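Local coordinates for transglutaminase-like domain-containing protein (Streptococcus suis, PDB 4XZ7), which probably catalyses transglutaminase-type acyl transfer and serves as an antiphagocytic virulence factor, the piece described here being the N-terminal part of a longer protein, at residues R34-L39 / E54-F59; S212-V217 / H330-G335; G287-G292 / D337-V342. All coordinates share one frame; numbering follows the deposited sequence.

Contact 1: residues R34-L39 / E54-F59; sequences RQFHVL and EELEEF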
ATOM      1  N   ARG B  34       1.758 -10.282 -39.712  1.00 29.55           N
ATOM      2  CA  ARG B  34       2.777 -10.481 -38.691  1.00 29.35           C
ATOM      3  C   ARG B  34       2.667  -9.449 -37.586  1.00 28.02           C
ATOM      4  O   ARG B  34       3.021  -9.700 -36.429  1.00 27.49           O
ATOM      5  CB  ARG B  34       4.163 -10.419 -39.353  1.00 30.49           C
ATOM      6  CG  ARG B  34       5.354 -10.615 -38.445  1.00 40.09           C
ATOM      7  CD  ARG B  34       6.669 -10.671 -39.259  1.00 31.87           C
ATOM      8  NE  ARG B  34       7.824 -10.670 -38.370  1.00 44.78           N
ATOM      9  CZ  ARG B  34       8.378  -9.566 -37.870  1.00 49.97           C
ATOM     10  NH1 ARG B  34       9.420  -9.653 -37.054  1.00 51.93           N
ATOM     11  NH2 ARG B  34       7.891  -8.373 -38.187  1.00 48.62           N
ATOM     12  N   GLN B  35       2.200  -8.264 -37.950  1.00 27.55           N
ATOM     13  CA  GLN B  35       2.010  -7.215 -36.964  1.00 26.34           C
ATOM     14  C   GLN B  35       0.582  -6.676 -37.010  1.00 25.58           C
ATOM     15  O   GLN B  35      -0.039  -6.609 -38.076  1.00 26.05           O
ATOM     16  CB  GLN B  35       3.020  -6.086 -37.179  1.00 31.56           C
ATOM     17  CG  GLN B  35       4.477  -6.527 -37.057  1.00 34.81           C
ATOM     18  CD  GLN B  35       5.450  -5.422 -37.427  1.00 33.33           C
ATOM     19  OE1 GLN B  35       5.304  -4.772 -38.459  1.00 28.09           O
ATOM     20  NE2 GLN B  35       6.443  -5.207 -36.583  1.00 27.45           N
ATOM     21  N   PHE B  36       0.085  -6.291 -35.836  1.00 24.45           N
ATOM     22  CA  PHE B  36      -1.299  -5.871 -35.663  1.00 23.69           C
ATOM     23  C   PHE B  36      -1.359  -4.663 -34.740  1.00 28.80           C
ATOM     24  O   PHE B  36      -0.606  -4.607 -33.767  1.00 22.32           O
ATOM     25  CB  PHE B  36      -2.138  -7.008 -35.063  1.00 23.47           C
ATOM     26  CG  PHE B  36      -2.194  -8.268 -35.907  1.00 24.49           C
ATOM     27  CD1 PHE B  36      -3.229  -8.466 -36.806  1.00 24.82           C
ATOM     28  CD2 PHE B  36      -1.240  -9.271 -35.763  1.00 26.15           C
ATOM     29  CE1 PHE B  36      -3.303  -9.636 -37.573  1.00 30.26           C
ATOM     30  CE2 PHE B  36      -1.302 -10.446 -36.519  1.00 26.16           C
ATOM     31  CZ  PHE B  36      -2.331 -10.625 -37.433  1.00 27.29           C
ATOM     32  N   HIS B  37      -2.241  -3.697 -35.000  1.00 22.24           N
ATOM     33  CA  HIS B  37      -2.500  -2.720 -33.944  1.00 21.24           C
ATOM     34  C   HIS B  37      -3.535  -3.337 -33.029  1.00 20.60           C
ATOM     35  O   HIS B  37      -4.273  -4.233 -33.442  1.00 20.92           O
ATOM     36  CB  HIS B  37      -2.984  -1.362 -34.477  1.00 21.06           C
ATOM     37  CG  HIS B  37      -1.953  -0.635 -35.269  1.00 25.94           C
ATOM     38  ND1 HIS B  37      -0.599  -0.866 -35.112  1.00 22.09           N
ATOM     39  CD2 HIS B  37      -2.062   0.288 -36.257  1.00 22.08           C
ATOM     40  CE1 HIS B  37       0.075  -0.110 -35.955  1.00 26.97           C
ATOM     41  NE2 HIS B  37      -0.788   0.596 -36.671  1.00 25.71           N
ATOM     42  N   VAL B  38      -3.594  -2.877 -31.787  1.00 19.77           N
ATOM     43  CA  VAL B  38      -4.560  -3.436 -30.853  1.00 20.35           C
ATOM     44  C   VAL B  38      -5.289  -2.343 -30.093  1.00 22.79           C
ATOM     45  O   VAL B  38      -4.660  -1.499 -29.454  1.00 17.99           O
ATOM     46  CB  VAL B  38      -3.902  -4.386 -29.834  1.00 29.83           C
ATOM     47  CG1 VAL B  38      -4.971  -4.953 -28.899  1.00 24.23           C
ATOM     48  CG2 VAL B  38      -3.139  -5.508 -30.567  1.00 20.11           C
ATOM     49  N   LEU B  39      -6.617  -2.369 -30.182  1.00 18.19           N
ATOM     50  CA  LEU B  39      -7.480  -1.435 -29.473  1.00 17.49           C
ATOM     51  C   LEU B  39      -8.123  -2.140 -28.309  1.00 17.09           C
ATOM     52  O   LEU B  39      -8.590  -3.259 -28.444  1.00 22.38           O
ATOM     53  CB  LEU B  39      -8.568  -0.875 -30.388  1.00 17.62           C
ATOM     54  CG  LEU B  39      -8.063  -0.098 -31.605  1.00 28.06           C
ATOM     55  CD1 LEU B  39      -9.215   0.260 -32.541  1.00 20.91           C
ATOM     56  CD2 LEU B  39      -7.315   1.149 -31.150  1.00 20.82           C
ATOM     57  N   GLU B  54       3.103 -13.011 -30.364  1.00 35.08           N
ATOM     58  CA  GLU B  54       3.563 -13.296 -29.002  1.00 32.25           C
ATOM     59  C   GLU B  54       3.026 -12.260 -28.025  1.00 31.27           C
ATOM     60  O   GLU B  54       2.545 -12.592 -26.931  1.00 39.35           O
ATOM     61  CB  GLU B  54       5.094 -13.351 -28.951  1.00 32.33           C
ATOM     62  CG  GLU B  54       5.663 -14.419 -29.891  1.00 46.37           C
ATOM     63  CD  GLU B  54       7.105 -14.784 -29.588  1.00 61.49           C
ATOM     64  OE1 GLU B  54       7.784 -14.021 -28.863  1.00 64.92           O
ATOM     65  OE2 GLU B  54       7.559 -15.844 -30.076  1.00 72.50           O
ATOM     66  N   GLU B  55       3.093 -10.999 -28.436  1.00 27.03           N
ATOM     67  CA  GLU B  55       2.546  -9.911 -27.640  1.00 26.14           C
ATOM     68  C   GLU B  55       1.016  -9.973 -27.572  1.00 24.93           C
ATOM     69  O   GLU B  55       0.414  -9.594 -26.572  1.00 34.13           O
ATOM     70  CB  GLU B  55       3.026  -8.580 -28.207  1.00 33.48           C
ATOM     71  CG  GLU B  55       4.541  -8.377 -28.021  1.00 41.17           C
ATOM     72  CD  GLU B  55       5.126  -7.309 -28.922  1.00 46.29           C
ATOM     73  OE1 GLU B  55       6.166  -6.720 -28.556  1.00 51.37           O
ATOM     74  OE2 GLU B  55       4.562  -7.071 -30.011  1.00 43.12           O
ATOM     75  N   LEU B  56       0.384 -10.439 -28.644  1.00 25.42           N
ATOM     76  CA  LEU B  56      -1.057 -10.698 -28.611  1.00 25.84           C
ATOM     77  C   LEU B  56      -1.364 -11.695 -27.505  1.00 28.93           C
ATOM     78  O   LEU B  56      -2.207 -11.438 -26.628  1.00 29.08           O
ATOM     79  CB  LEU B  56      -1.549 -11.223 -29.962  1.00 22.70           C
ATOM     80  CG  LEU B  56      -1.591 -10.112 -31.017  1.00 30.89           C
ATOM     81  CD1 LEU B  56      -1.964 -10.638 -32.405  1.00 23.56           C
ATOM     82  CD2 LEU B  56      -2.543  -8.998 -30.571  1.00 26.52           C
ATOM     83  N   GLU B  57      -0.643 -12.815 -27.536  1.00 25.47           N
ATOM     84  CA  GLU B  57      -0.805 -13.868 -26.527  1.00 35.21           C
ATOM     85  C   GLU B  57      -0.672 -13.288 -25.123  1.00 28.01           C
ATOM     86  O   GLU B  57      -1.486 -13.580 -24.244  1.00 25.70           O
ATOM     87  CB  GLU B  57       0.218 -14.995 -26.734  1.00 40.93           C
ATOM     88  CG  GLU B  57       0.135 -16.088 -25.677  1.00 46.45           C
ATOM     89  CD  GLU B  57       0.528 -17.457 -26.209  1.00 53.78           C
ATOM     90  OE1 GLU B  57       0.320 -18.454 -25.488  1.00 59.56           O
ATOM     91  OE2 GLU B  57       1.031 -17.547 -27.352  1.00 59.78           O
ATOM     92  N   GLU B  58       0.328 -12.430 -24.930  1.00 27.21           N
ATOM     93  CA  GLU B  58       0.495 -11.778 -23.638  1.00 33.38           C
ATOM     94  C   GLU B  58      -0.713 -10.895 -23.291  1.00 35.40           C
ATOM     95  O   GLU B  58      -1.134 -10.835 -22.133  1.00 35.91           O
ATOM     96  CB  GLU B  58       1.785 -10.956 -23.622  1.00 41.17           C
ATOM     97  CG  GLU B  58       2.213 -10.496 -22.237  1.00 52.58           C
ATOM     98  CD  GLU B  58       2.554 -11.656 -21.298  1.00 59.36           C
ATOM     99  OE1 GLU B  58       2.632 -11.419 -20.073  1.00 57.98           O
ATOM    100  OE2 GLU B  58       2.749 -12.798 -21.781  1.00 61.74           O
ATOM    101  N   PHE B  59      -1.286 -10.223 -24.287  1.00 34.10           N
ATOM    102  CA  PHE B  59      -2.492  -9.429 -24.026  1.00 29.92           C
ATOM    103  C   PHE B  59      -3.644 -10.342 -23.595  1.00 29.27           C
ATOM    104  O   PHE B  59      -4.540  -9.922 -22.858  1.00 31.50           O
ATOM    105  CB  PHE B  59      -2.910  -8.618 -25.259  1.00 26.08           C
ATOM    106  CG  PHE B  59      -1.994  -7.475 -25.587  1.00 18.93           C
ATOM    107  CD1 PHE B  59      -1.392  -6.718 -24.582  1.00 18.39           C
ATOM    108  CD2 PHE B  59      -1.727  -7.158 -26.915  1.00 25.05           C
ATOM    109  CE1 PHE B  59      -0.530  -5.665 -24.897  1.00 20.21           C
ATOM    110  CE2 PHE B  59      -0.867  -6.086 -27.238  1.00 30.24           C
ATOM    111  CZ  PHE B  59      -0.268  -5.348 -26.230  1.00 22.49           C
TER
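L56, on helix 53-59, splits its two methyl groups between two strand side chains, CD1 going to F36 and CD2 to V38. F36 and V38 lie on the same face of strand 36-40, two residues apart, so a single branched side chain from the helix can serve both. The contact is a worked example of a helix packed on a sheet by apolar side chains. L56 CD1 comes within 3.7 Å of F36 CD2, with the two side chains crossing at about a right angle and the methyl approaching the ring obliquely. L56 CD2 packs more tightly on V38, 3.5 Å from V38 CG2.

The valine torsion explains which methyl does the work: CG1 is anti to the backbone N (chi1 -179°), which leaves CG2 anti to the carbonyl carbon and aimed at the helix. That same V38 CG2 has a second neighbour, F59 CE2 at 4.1 Å, one helical turn beyond L56. Here the side chains slide past one another in opposite directions, and the methyl again meets the ring obliquely. The F59 ring is also set against its own helix, for E55 O sits 3.2 Å from its plane, offset toward the rim.

Segments 36-39 and 54-59 run nearly parallel, their N-to-C directions 16° apart and their axes 10.5 Å apart at closest approach. V38 and L56 are the facing pair. Strand 36-40 lies between strand 48-51, its antiparallel partner, and strand 79-86, its parallel one. From the latter, I82 touches both F36 and L56, while V84 meets V38. Helix 19-29 adds L26 against F36 and L56, with W19 also on L56, so the leucine packs against both the sheet and this second helix.

Contact 2: residues S212-V217 / H330-G335; sequences SERDKV and HFSTIG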
ATOM      1  N   SER B 212      45.929  -1.067  -0.243  1.00 57.15           N
ATOM      2  CA  SER B 212      45.486  -1.344   1.115  1.00 52.66           C
ATOM      3  C   SER B 212      43.971  -1.527   1.204  1.00 53.44           C
ATOM      4  O   SER B 212      43.229  -1.148   0.296  1.00 52.08           O
ATOM      5  CB  SER B 212      45.934  -0.216   2.047  1.00 50.90           C
ATOM      6  OG  SER B 212      45.429   1.034   1.602  1.00 53.54           O
ATOM      7  N   GLU B 213      43.528  -2.120   2.307  1.00 48.82           N
ATOM      8  CA  GLU B 213      42.113  -2.275   2.590  1.00 52.69           C
ATOM      9  C   GLU B 213      41.453  -0.903   2.745  1.00 50.47           C
ATOM     10  O   GLU B 213      40.346  -0.657   2.236  1.00 52.16           O
ATOM     11  CB  GLU B 213      41.922  -3.117   3.853  1.00 52.75           C
ATOM     12  CG  GLU B 213      42.449  -4.538   3.734  1.00 55.13           C
ATOM     13  CD  GLU B 213      42.406  -5.284   5.055  1.00 65.19           C
ATOM     14  OE1 GLU B 213      42.603  -4.646   6.114  1.00 67.71           O
ATOM     15  OE2 GLU B 213      42.172  -6.509   5.033  1.00 73.42           O
ATOM     16  N   ARG B 214      42.156  -0.012   3.438  1.00 38.44           N
ATOM     17  CA  ARG B 214      41.668   1.341   3.667  1.00 47.85           C
ATOM     18  C   ARG B 214      41.319   2.043   2.357  1.00 44.22           C
ATOM     19  O   ARG B 214      40.285   2.707   2.249  1.00 40.25           O
ATOM     20  CB  ARG B 214      42.707   2.153   4.434  1.00 45.26           C
ATOM     21  CG  ARG B 214      42.167   3.437   5.031  1.00 44.27           C
ATOM     22  CD  ARG B 214      43.183   4.028   5.990  1.00 49.71           C
ATOM     23  NE  ARG B 214      42.746   5.322   6.502  1.00 59.11           N
ATOM     24  CZ  ARG B 214      43.286   6.492   6.157  1.00 62.03           C
ATOM     25  NH1 ARG B 214      44.308   6.541   5.303  1.00 62.84           N
ATOM     26  NH2 ARG B 214      42.806   7.617   6.680  1.00 52.18           N
ATOM     27  N   ASP B 215      42.176   1.885   1.355  1.00 41.65           N
ATOM     28  CA  ASP B 215      41.939   2.555   0.087  1.00 43.97           C
ATOM     29  C   ASP B 215      40.817   1.880  -0.689  1.00 41.45           C
ATOM     30  O   ASP B 215      40.142   2.526  -1.492  1.00 46.21           O
ATOM     31  CB  ASP B 215      43.217   2.612  -0.743  1.00 47.79           C
ATOM     32  CG  ASP B 215      44.166   3.712  -0.271  1.00 53.87           C
ATOM     33  OD1 ASP B 215      43.673   4.735   0.249  1.00 50.77           O
ATOM     34  OD2 ASP B 215      45.397   3.556  -0.416  1.00 63.83           O
ATOM     35  N   LYS B 216      40.607   0.590  -0.444  1.00 37.02           N
ATOM     36  CA  LYS B 216      39.461  -0.105  -1.032  1.00 37.12           C
ATOM     37  C   LYS B 216      38.186   0.535  -0.521  1.00 36.51           C
ATOM     38  O   LYS B 216      37.323   0.940  -1.315  1.00 36.15           O
ATOM     39  CB  LYS B 216      39.490  -1.598  -0.706  1.00 39.06           C
ATOM     40  CG  LYS B 216      40.781  -2.296  -1.151  1.00 44.43           C
ATOM     41  CD  LYS B 216      40.672  -3.819  -1.091  1.00 41.00           C
ATOM     42  CE  LYS B 216      42.040  -4.476  -1.221  1.00 49.98           C
ATOM     43  NZ  LYS B 216      41.932  -5.959  -1.095  1.00 56.57           N
ATOM     44  N   VAL B 217      38.084   0.647   0.807  1.00 36.96           N
ATOM     45  CA  VAL B 217      36.933   1.309   1.434  1.00 36.44           C
ATOM     46  C   VAL B 217      36.716   2.712   0.866  1.00 38.37           C
ATOM     47  O   VAL B 217      35.612   3.055   0.405  1.00 31.43           O
ATOM     48  CB  VAL B 217      37.096   1.421   2.970  1.00 36.22           C
ATOM     49  CG1 VAL B 217      35.967   2.245   3.557  1.00 37.16           C
ATOM     50  CG2 VAL B 217      37.122   0.048   3.616  1.00 35.07           C
ATOM     51  N   HIS B 330      45.691  12.709  11.641  1.00 49.95           N
ATOM     52  CA  HIS B 330      45.275  11.357  11.279  1.00 50.17           C
ATOM     53  C   HIS B 330      44.294  11.499  10.135  1.00 49.57           C
ATOM     54  O   HIS B 330      43.076  11.398  10.315  1.00 55.29           O
ATOM     55  CB  HIS B 330      44.659  10.615  12.471  1.00 47.61           C
ATOM     56  CG  HIS B 330      45.654  10.263  13.532  1.00 47.97           C
ATOM     57  ND1 HIS B 330      46.386   9.096  13.505  1.00 52.01           N
ATOM     58  CD2 HIS B 330      46.057  10.934  14.637  1.00 49.66           C
ATOM     59  CE1 HIS B 330      47.194   9.059  14.551  1.00 51.19           C
ATOM     60  NE2 HIS B 330      47.013  10.161  15.255  1.00 51.64           N
ATOM     61  N   PHE B 331      44.845  11.745   8.953  1.00 52.43           N
ATOM     62  CA  PHE B 331      44.065  12.245   7.832  1.00 50.11           C
ATOM     63  C   PHE B 331      43.167  11.183   7.233  1.00 45.97           C
ATOM     64  O   PHE B 331      43.609  10.070   6.937  1.00 44.17           O
ATOM     65  CB  PHE B 331      44.988  12.815   6.752  1.00 49.71           C
ATOM     66  CG  PHE B 331      44.257  13.504   5.633  1.00 47.93           C
ATOM     67  CD1 PHE B 331      43.365  14.532   5.902  1.00 53.89           C
ATOM     68  CD2 PHE B 331      44.470  13.140   4.312  1.00 44.56           C
ATOM     69  CE1 PHE B 331      42.687  15.174   4.870  1.00 51.65           C
ATOM     70  CE2 PHE B 331      43.800  13.783   3.278  1.00 41.25           C
ATOM     71  CZ  PHE B 331      42.911  14.802   3.560  1.00 41.53           C
ATOM     72  N   SER B 332      41.897  11.540   7.069  1.00 37.43           N
ATOM     73  CA  SER B 332      40.938  10.704   6.365  1.00 36.74           C
ATOM     74  C   SER B 332      40.092  11.592   5.464  1.00 43.95           C
ATOM     75  O   SER B 332      39.775  12.723   5.827  1.00 43.43           O
ATOM     76  CB  SER B 332      40.045   9.924   7.342  1.00 36.41           C
ATOM     77  OG  SER B 332      38.943   9.326   6.665  1.00 33.54           O
ATOM     78  N   THR B 333      39.739  11.083   4.287  1.00 48.00           N
ATOM     79  CA  THR B 333      38.865  11.810   3.381  1.00 45.86           C
ATOM     80  C   THR B 333      37.501  11.141   3.291  1.00 41.62           C
ATOM     81  O   THR B 333      36.710  11.475   2.410  1.00 44.52           O
ATOM     82  CB  THR B 333      39.457  11.922   1.958  1.00 48.55           C
ATOM     83  OG1 THR B 333      39.567  10.620   1.365  1.00 50.34           O
ATOM     84  CG2 THR B 333      40.828  12.611   1.974  1.00 37.65           C
ATOM     85  N   ILE B 334      37.233  10.189   4.185  1.00 37.37           N
ATOM     86  CA  ILE B 334      35.883   9.621   4.307  1.00 41.84           C
ATOM     87  C   ILE B 334      35.425   9.562   5.772  1.00 44.10           C
ATOM     88  O   ILE B 334      34.531   8.780   6.131  1.00 43.31           O
ATOM     89  CB  ILE B 334      35.759   8.194   3.679  1.00 44.92           C
ATOM     90  CG1 ILE B 334      36.568   7.156   4.464  1.00 40.57           C
ATOM     91  CG2 ILE B 334      36.136   8.207   2.197  1.00 43.32           C
ATOM     92  CD1 ILE B 334      38.019   7.152   4.136  1.00 43.95           C
ATOM     93  N   GLY B 335      36.034  10.400   6.607  1.00 43.90           N
ATOM     94  CA  GLY B 335      35.594  10.575   7.984  1.00 43.92           C
ATOM     95  C   GLY B 335      35.709   9.350   8.880  1.00 41.47           C
ATOM     96  O   GLY B 335      34.975   9.235   9.860  1.00 41.34           O
TER
HETATM   97  O   HOH W   1      46.103   9.232   5.753  1.00 44.01           O
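R214, in the opening turn of helix 213-227, reaches from that helix to the long loop joining strands 305-309 and 340-343, where it meets the backbone of F331. The bond runs from R214 NH2 to F331 O, a short 2.6 Å. Its N-H...O angle is 146°, and the carbonyl oxygen lies at the edge of the guanidinium, near its plane. The donor reaches the oxygen from a bent direction, with a C=O...N angle of 140°. The arginine's CG stands anti to the backbone N (chi1 -165°) and the chain stays extended as far as NE, which gives the side chain the length to cross.

A water adds a second route: it accepts a 3.3 Å bond from R214 NH1 and donates to F331 O at 2.9 Å, so two donors grip the one carbonyl oxygen. R214 NE forms a salt bridge with E336, also on the loop, further fixing the rotation of the guanidinium. Each segment has its own serine motif. S212 is the N-cap of the helix, its OG weakly bonded by D215 N, while S332 forms an ST turn in which S332 OG accepts from I334 N at 3.1 Å. S332 lies beside the arginine as well, its CB 3.7 Å from R214 NH2. On the helix side, Y302 of strand 294-302 packs against R214 and V217, and K218 of the helix touches I334.

Contact 3: residues G287-G292 / D337-V342; sequences GKNAEG and DSYDVV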
ATOM      1  N   GLY B 287      22.712   5.109  15.075  1.00 24.05           N
ATOM      2  CA  GLY B 287      23.036   5.959  16.195  1.00 24.51           C
ATOM      3  C   GLY B 287      22.500   7.334  15.887  1.00 33.43           C
ATOM      4  O   GLY B 287      21.438   7.478  15.267  1.00 33.05           O
ATOM      5  N   LYS B 288      23.228   8.356  16.300  1.00 26.71           N
ATOM      6  CA  LYS B 288      22.783   9.707  16.010  1.00 32.04           C
ATOM      7  C   LYS B 288      23.877  10.580  15.416  1.00 30.25           C
ATOM      8  O   LYS B 288      25.062  10.419  15.735  1.00 32.18           O
ATOM      9  CB  LYS B 288      22.216  10.364  17.270  1.00 32.29           C
ATOM     10  CG  LYS B 288      20.890   9.740  17.688  1.00 36.63           C
ATOM     11  CD  LYS B 288      20.167  10.542  18.738  1.00 39.76           C
ATOM     12  CE  LYS B 288      18.819   9.899  19.051  1.00 39.79           C
ATOM     13  NZ  LYS B 288      17.981  10.766  19.921  1.00 46.91           N
ATOM     14  N   ASN B 289      23.440  11.479  14.533  1.00 30.98           N
ATOM     15  CA  ASN B 289      24.244  12.556  13.966  1.00 41.09           C
ATOM     16  C   ASN B 289      25.067  13.283  14.987  1.00 36.61           C
ATOM     17  O   ASN B 289      24.756  13.246  16.173  1.00 29.13           O
ATOM     18  CB  ASN B 289      23.349  13.603  13.291  1.00 40.75           C
ATOM     19  CG  ASN B 289      23.706  13.822  11.863  1.00 49.18           C
ATOM     20  OD1 ASN B 289      24.741  13.342  11.401  1.00 59.77           O
ATOM     21  ND2 ASN B 289      22.859  14.544  11.139  1.00 45.96           N
ATOM     22  N   ALA B 290      26.074  14.008  14.506  1.00 41.40           N
ATOM     23  CA  ALA B 290      26.762  14.979  15.337  1.00 46.12           C
ATOM     24  C   ALA B 290      25.830  16.168  15.601  1.00 47.64           C
ATOM     25  O   ALA B 290      26.127  17.012  16.443  1.00 51.58           O
ATOM     26  CB  ALA B 290      28.060  15.429  14.681  1.00 45.85           C
ATOM     27  N   GLU B 291      24.702  16.217  14.892  1.00 43.86           N
ATOM     28  CA  GLU B 291      23.640  17.195  15.163  1.00 41.43           C
ATOM     29  C   GLU B 291      22.451  16.591  15.922  1.00 39.34           C
ATOM     30  O   GLU B 291      21.381  17.186  15.977  1.00 43.77           O
ATOM     31  CB  GLU B 291      23.122  17.812  13.856  1.00 39.12           C
ATOM     32  CG  GLU B 291      24.194  18.372  12.946  1.00 49.76           C
ATOM     33  CD  GLU B 291      24.765  19.699  13.430  1.00 62.23           C
ATOM     34  OE1 GLU B 291      23.972  20.604  13.775  1.00 64.01           O
ATOM     35  OE2 GLU B 291      26.010  19.842  13.457  1.00 66.57           O
ATOM     36  N   GLY B 292      22.618  15.401  16.483  1.00 37.79           N
ATOM     37  CA  GLY B 292      21.540  14.781  17.228  1.00 32.35           C
ATOM     38  C   GLY B 292      20.478  14.025  16.442  1.00 34.76           C
ATOM     39  O   GLY B 292      19.589  13.406  17.044  1.00 31.78           O
ATOM     40  N   ASP B 337      36.041   6.774  11.543  1.00 31.72           N
ATOM     41  CA  ASP B 337      36.015   6.751  13.004  1.00 31.99           C
ATOM     42  C   ASP B 337      35.754   8.093  13.647  1.00 39.36           C
ATOM     43  O   ASP B 337      36.386   8.435  14.646  1.00 32.49           O
ATOM     44  CB  ASP B 337      37.333   6.204  13.546  1.00 35.23           C
ATOM     45  CG  ASP B 337      37.486   4.740  13.282  1.00 36.26           C
ATOM     46  OD1 ASP B 337      36.446   4.056  13.260  1.00 34.58           O
ATOM     47  OD2 ASP B 337      38.628   4.274  13.100  1.00 40.23           O
ATOM     48  N   SER B 338      34.825   8.850  13.090  1.00 30.83           N
ATOM     49  CA  SER B 338      34.527  10.160  13.637  1.00 38.81           C
ATOM     50  C   SER B 338      33.389  10.087  14.657  1.00 39.86           C
ATOM     51  O   SER B 338      32.994  11.105  15.237  1.00 37.87           O
ATOM     52  CB  SER B 338      34.170  11.132  12.519  1.00 35.26           C
ATOM     53  OG  SER B 338      32.917  10.804  11.963  1.00 34.65           O
ATOM     54  N   TYR B 339      32.863   8.882  14.865  1.00 39.02           N
ATOM     55  CA  TYR B 339      31.784   8.666  15.828  1.00 39.20           C
ATOM     56  C   TYR B 339      32.279   8.132  17.164  1.00 38.32           C
ATOM     57  O   TYR B 339      33.217   7.340  17.218  1.00 34.02           O
ATOM     58  CB  TYR B 339      30.752   7.690  15.259  1.00 28.50           C
ATOM     59  CG  TYR B 339      29.845   8.323  14.246  1.00 32.41           C
ATOM     60  CD1 TYR B 339      28.610   8.852  14.622  1.00 28.55           C
ATOM     61  CD2 TYR B 339      30.225   8.412  12.911  1.00 30.82           C
ATOM     62  CE1 TYR B 339      27.785   9.444  13.689  1.00 25.96           C
ATOM     63  CE2 TYR B 339      29.408   9.002  11.971  1.00 26.58           C
ATOM     64  CZ  TYR B 339      28.193   9.515  12.358  1.00 34.20           C
ATOM     65  OH  TYR B 339      27.379  10.093  11.406  1.00 31.23           O
ATOM     66  N   ASP B 340      31.629   8.551  18.244  1.00 39.58           N
ATOM     67  CA  ASP B 340      31.787   7.858  19.513  1.00 38.83           C
ATOM     68  C   ASP B 340      31.020   6.554  19.409  1.00 37.60           C
ATOM     69  O   ASP B 340      30.073   6.449  18.636  1.00 37.82           O
ATOM     70  CB  ASP B 340      31.272   8.697  20.681  1.00 37.67           C
ATOM     71  CG  ASP B 340      32.157   9.880  20.976  1.00 37.52           C
ATOM     72  OD1 ASP B 340      33.374   9.778  20.730  1.00 37.59           O
ATOM     73  OD2 ASP B 340      31.636  10.909  21.447  1.00 41.21           O
ATOM     74  N   VAL B 341      31.432   5.547  20.165  1.00 42.52           N
ATOM     75  CA  VAL B 341      30.720   4.280  20.116  1.00 44.50           C
ATOM     76  C   VAL B 341      30.002   4.015  21.421  1.00 45.02           C
ATOM     77  O   VAL B 341      30.508   4.319  22.503  1.00 49.01           O
ATOM     78  CB  VAL B 341      31.655   3.121  19.807  1.00 40.00           C
ATOM     79  CG1 VAL B 341      32.250   3.307  18.433  1.00 35.20           C
ATOM     80  CG2 VAL B 341      32.749   3.039  20.867  1.00 40.60           C
ATOM     81  N   VAL B 342      28.805   3.463  21.299  1.00 41.60           N
ATOM     82  CA  VAL B 342      27.988   3.104  22.441  1.00 42.35           C
ATOM     83  C   VAL B 342      27.771   1.614  22.354  1.00 39.79           C
ATOM     84  O   VAL B 342      27.449   1.102  21.288  1.00 40.66           O
ATOM     85  CB  VAL B 342      26.635   3.864  22.440  1.00 39.82           C
ATOM     86  CG1 VAL B 342      25.633   3.231  23.404  1.00 36.78           C
ATOM     87  CG2 VAL B 342      26.856   5.322  22.762  1.00 43.13           C
TER
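Y339 and K288 meet in a small edge-on contact between an aromatic ring and a backbone carbonyl, at one end of the five-stranded sheet of the transglutaminase-like region. The ring turns an edge to the carbonyl: Y339 CE1 is 3.5 Å from K288 O, and Y339 CD1 is 4.0 Å from K288 O. The oxygen lies close to the ring plane, the geometry in which the slightly positive rim hydrogens of an aromatic ring can face a carbonyl oxygen. With CG anti to the carbonyl carbon (chi1 -77°), the Y339 side chain brings its ring end over to K288.

Further along, the Y339 and N289 side chains cross at a slant, though the amide and ring planes are only 6° apart. Y339 OH and N289 OD1 remain 4.2 Å from each other, too far for a bond. The phenol instead finds its polar partner in D310 OD1, which fixes the far end of the ring. The K288 side chain leads away from the tyrosine, to a salt bridge with E351, so the lysine takes part here through its main chain.

N289 to G292 form a type I beta turn, closed by G292 N to N289 O at 3.1 Å, and this turn links strand 282-288 to strand 294-302. Strand 354-357 runs between 282-288 and 340-343. Just ahead of it, N353 has backbone bonds to both N289 and D340, and its ND2 is hydrogen-bonded to S338 O. H295, T297 and M355 also touch Y339. The ring thus extends past strand 354-357 to the end of the 282-288/294-302 hairpin, within the mixed, mostly antiparallel sheet that, in the papain-like transglutaminase fold, packs against the helical half of the domain.

From the N terminus, contact 1 comes first and closes a short loop of 14 residues, joining strand 36-40 to helix 53-59 in the N-terminal region. The chain then leaves this region, and contacts 2 and 3 lie on the other side of the chain's centre, contact 1 being about 56 and 58 Å from them between centres. Contact 2 opens at 212-217, and contact 3 opens at 287-292 before contact 2 closes at 330-335; contact 3 closes at 337-342. The two therefore cross, with centres about 18 Å apart. The adjoining segments 330-335 and 337-342 thus meet helix 213-227 and the turn after strand 282-288 in succession.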